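Local coordinates for dihydrodipicolinate synthase (Bacteroides thetaiotaomicron, PDB 4XKY), which condenses pyruvate with aspartate semialdehyde through a lysine Schiff base, the first committed step of the diaminopimelate route to lysine, at the interface of chains A and B. Sequence-based numbering; all coordinates share one arbitrary frame. Chains: chain A, Dihydrodipicolinate synthase; chain B, Dihydrodipicolinate synthase.

The interface of chains A and B. Residues chain A 239, 242-243, 246; chain B 174-175, 178, 181.
Two helices on the outside of neighbouring TIM barrels of the DapA family pack here, helix 231-247 of chain A against helix 170-180 of chain B, and the ring of B:Tyr178 lies over the backbone at A:Met242 and A:Gln243, with the methyl of A:Ala246 beside it. The enzyme is a tetramer, and this patch belongs to one of its subunit contacts, about 21 Å from the Schiff-base lysine A:Lys164 when measured from the patch centre. B:Tyr178 points CG anti to its backbone N (chi1 -178°), which sends the ring across to chain A. One face is turned to the helix, with the carbonyl O of A:Met242 over the ring centre, 4.2 Å above the plane. CB of A:Met242 meets ring carbon CD1 of B:Tyr178 at 3.5 Å, while the methyl CB of A:Ala246 touches CE2 on the other flank at 3.9 Å. At the ring's tip, the phenol OH of B:Tyr178 rests on aliphatic CG of A:Gln243 at 3.4 Å, a van der Waals contact. An alanine in place of B:Tyr178 would probably open a gap over this stretch of helix and leave A:Met242 CB and A:Ala246 CB without their apolar cover. Beyond CB, A:Met242 bends at chi2 and chi3 (-46° and -61°), bringing its CE methyl to the carbonyl C of B:Gln174 at 3.8 Å and alongside B:Ser175. At the other end of the patch, A:Glu239 and B:Lys181 cross at about a right angle. Their salt bridge is long, 3.7 Å from the terminal amine NZ of B:Lys181 to carboxylate OE2 of A:Glu239, beyond hydrogen-bonding distance, so the attraction is probably mainly electrostatic; OE2 also touches the lysine methylene CE at 3.4 Å.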
ATOM      1  N   GLU A 239      -8.037   8.072 -30.444  1.00 42.75           N
ATOM      2  CA  GLU A 239      -6.690   8.623 -30.608  1.00 44.93           C
ATOM      3  C   GLU A 239      -6.629  10.071 -30.129  1.00 43.69           C
ATOM      4  O   GLU A 239      -5.634  10.479 -29.524  1.00 44.41           O
ATOM      5  CB  GLU A 239      -6.182   8.519 -32.055  1.00 50.60           C
ATOM      6  CG  GLU A 239      -4.826   9.213 -32.277  1.00 54.94           C
ATOM      7  CD  GLU A 239      -4.045   8.727 -33.501  1.00 60.98           C
ATOM      8  OE1 GLU A 239      -4.652   8.181 -34.444  1.00 66.03           O
ATOM      9  OE2 GLU A 239      -2.803   8.909 -33.532  1.00 66.61           O
ATOM     10  N   MET A 242      -6.784   9.986 -26.433  1.00 35.56           N
ATOM     11  CA  MET A 242      -5.501   9.578 -25.829  1.00 35.57           C
ATOM     12  C   MET A 242      -4.426  10.657 -25.974  1.00 36.76           C
ATOM     13  O   MET A 242      -3.546  10.775 -25.121  1.00 37.97           O
ATOM     14  CB  MET A 242      -5.013   8.207 -26.311  1.00 36.58           C
ATOM     15  CG  MET A 242      -5.860   7.015 -25.855  1.00 35.96           C
ATOM     16  SD  MET A 242      -6.352   6.939 -24.107  1.00 38.20           S
ATOM     17  CE  MET A 242      -4.722   6.885 -23.355  1.00 39.31           C
ATOM     18  N   GLN A 243      -4.521  11.478 -27.013  1.00 37.87           N
ATOM     19  CA  GLN A 243      -3.617  12.610 -27.159  1.00 38.81           C
ATOM     20  C   GLN A 243      -3.848  13.680 -26.070  1.00 36.45           C
ATOM     21  O   GLN A 243      -2.901  14.230 -25.518  1.00 36.33           O
ATOM     22  CB  GLN A 243      -3.765  13.229 -28.552  1.00 40.93           C
ATOM     23  CG  GLN A 243      -2.644  14.211 -28.856  1.00 42.46           C
ATOM     24  CD  GLN A 243      -2.786  14.854 -30.212  1.00 43.69           C
ATOM     25  OE1 GLN A 243      -3.494  14.360 -31.059  1.00 46.57           O
ATOM     26  NE2 GLN A 243      -2.127  15.980 -30.407  1.00 46.07           N
ATOM     27  N   ALA A 246      -2.384  12.326 -22.904  1.00 35.05           N
ATOM     28  CA  ALA A 246      -0.927  12.319 -22.927  1.00 35.42           C
ATOM     29  C   ALA A 246      -0.316  13.698 -22.822  1.00 35.79           C
ATOM     30  O   ALA A 246       0.817  13.815 -22.355  1.00 35.65           O
ATOM     31  CB  ALA A 246      -0.433  11.677 -24.210  1.00 37.15           C
TER
ATOM     32  N   GLN B 174      -4.030   1.455 -22.160  1.00 35.03           N
ATOM     33  CA  GLN B 174      -4.237   2.374 -23.292  1.00 37.98           C
ATOM     34  C   GLN B 174      -3.123   3.412 -23.442  1.00 38.24           C
ATOM     35  O   GLN B 174      -2.773   3.783 -24.565  1.00 40.38           O
ATOM     36  CB  GLN B 174      -5.576   3.098 -23.161  1.00 40.99           C
ATOM     37  CG  GLN B 174      -6.769   2.174 -23.305  1.00 44.00           C
ATOM     38  CD  GLN B 174      -6.858   1.603 -24.698  1.00 48.20           C
ATOM     39  OE1 GLN B 174      -6.770   2.338 -25.680  1.00 52.09           O
ATOM     40  NE2 GLN B 174      -7.032   0.290 -24.797  1.00 50.23           N
ATOM     41  N   SER B 175      -2.573   3.881 -22.318  1.00 36.66           N
ATOM     42  CA  SER B 175      -1.439   4.794 -22.356  1.00 36.29           C
ATOM     43  C   SER B 175      -0.214   4.165 -23.016  1.00 36.42           C
ATOM     44  O   SER B 175       0.537   4.860 -23.691  1.00 37.34           O
ATOM     45  CB  SER B 175      -1.079   5.280 -20.962  1.00 38.89           C
ATOM     46  OG  SER B 175      -2.153   6.022 -20.402  1.00 41.51           O
ATOM     47  N   TYR B 178      -0.966   3.792 -26.860  1.00 40.55           N
ATOM     48  CA  TYR B 178      -0.754   5.090 -27.491  1.00 39.97           C
ATOM     49  C   TYR B 178       0.751   5.364 -27.685  1.00 41.75           C
ATOM     50  O   TYR B 178       1.167   5.794 -28.744  1.00 40.05           O
ATOM     51  CB  TYR B 178      -1.428   6.206 -26.685  1.00 40.25           C
ATOM     52  CG  TYR B 178      -1.284   7.573 -27.323  1.00 41.29           C
ATOM     53  CD1 TYR B 178      -2.138   7.973 -28.342  1.00 41.30           C
ATOM     54  CD2 TYR B 178      -0.262   8.442 -26.938  1.00 41.47           C
ATOM     55  CE1 TYR B 178      -2.001   9.219 -28.943  1.00 43.60           C
ATOM     56  CE2 TYR B 178      -0.116   9.689 -27.533  1.00 42.37           C
ATOM     57  CZ  TYR B 178      -0.992  10.064 -28.535  1.00 42.65           C
ATOM     58  OH  TYR B 178      -0.882  11.278 -29.138  1.00 45.47           O
ATOM     59  N   LYS B 181       2.056   3.154 -30.617  1.00 47.10           N
ATOM     60  CA  LYS B 181       1.186   3.092 -31.786  1.00 48.11           C
ATOM     61  C   LYS B 181       1.944   3.166 -33.122  1.00 49.54           C
ATOM     62  O   LYS B 181       1.442   2.710 -34.139  1.00 49.63           O
ATOM     63  CB  LYS B 181       0.106   4.176 -31.712  1.00 47.89           C
ATOM     64  CG  LYS B 181       0.588   5.586 -32.016  1.00 50.10           C
ATOM     65  CD  LYS B 181      -0.594   6.554 -32.005  1.00 52.58           C
ATOM     66  CE  LYS B 181      -0.166   7.944 -31.607  1.00 54.00           C
ATOM     67  NZ  LYS B 181       0.765   8.477 -32.633  1.00 58.05           N
TER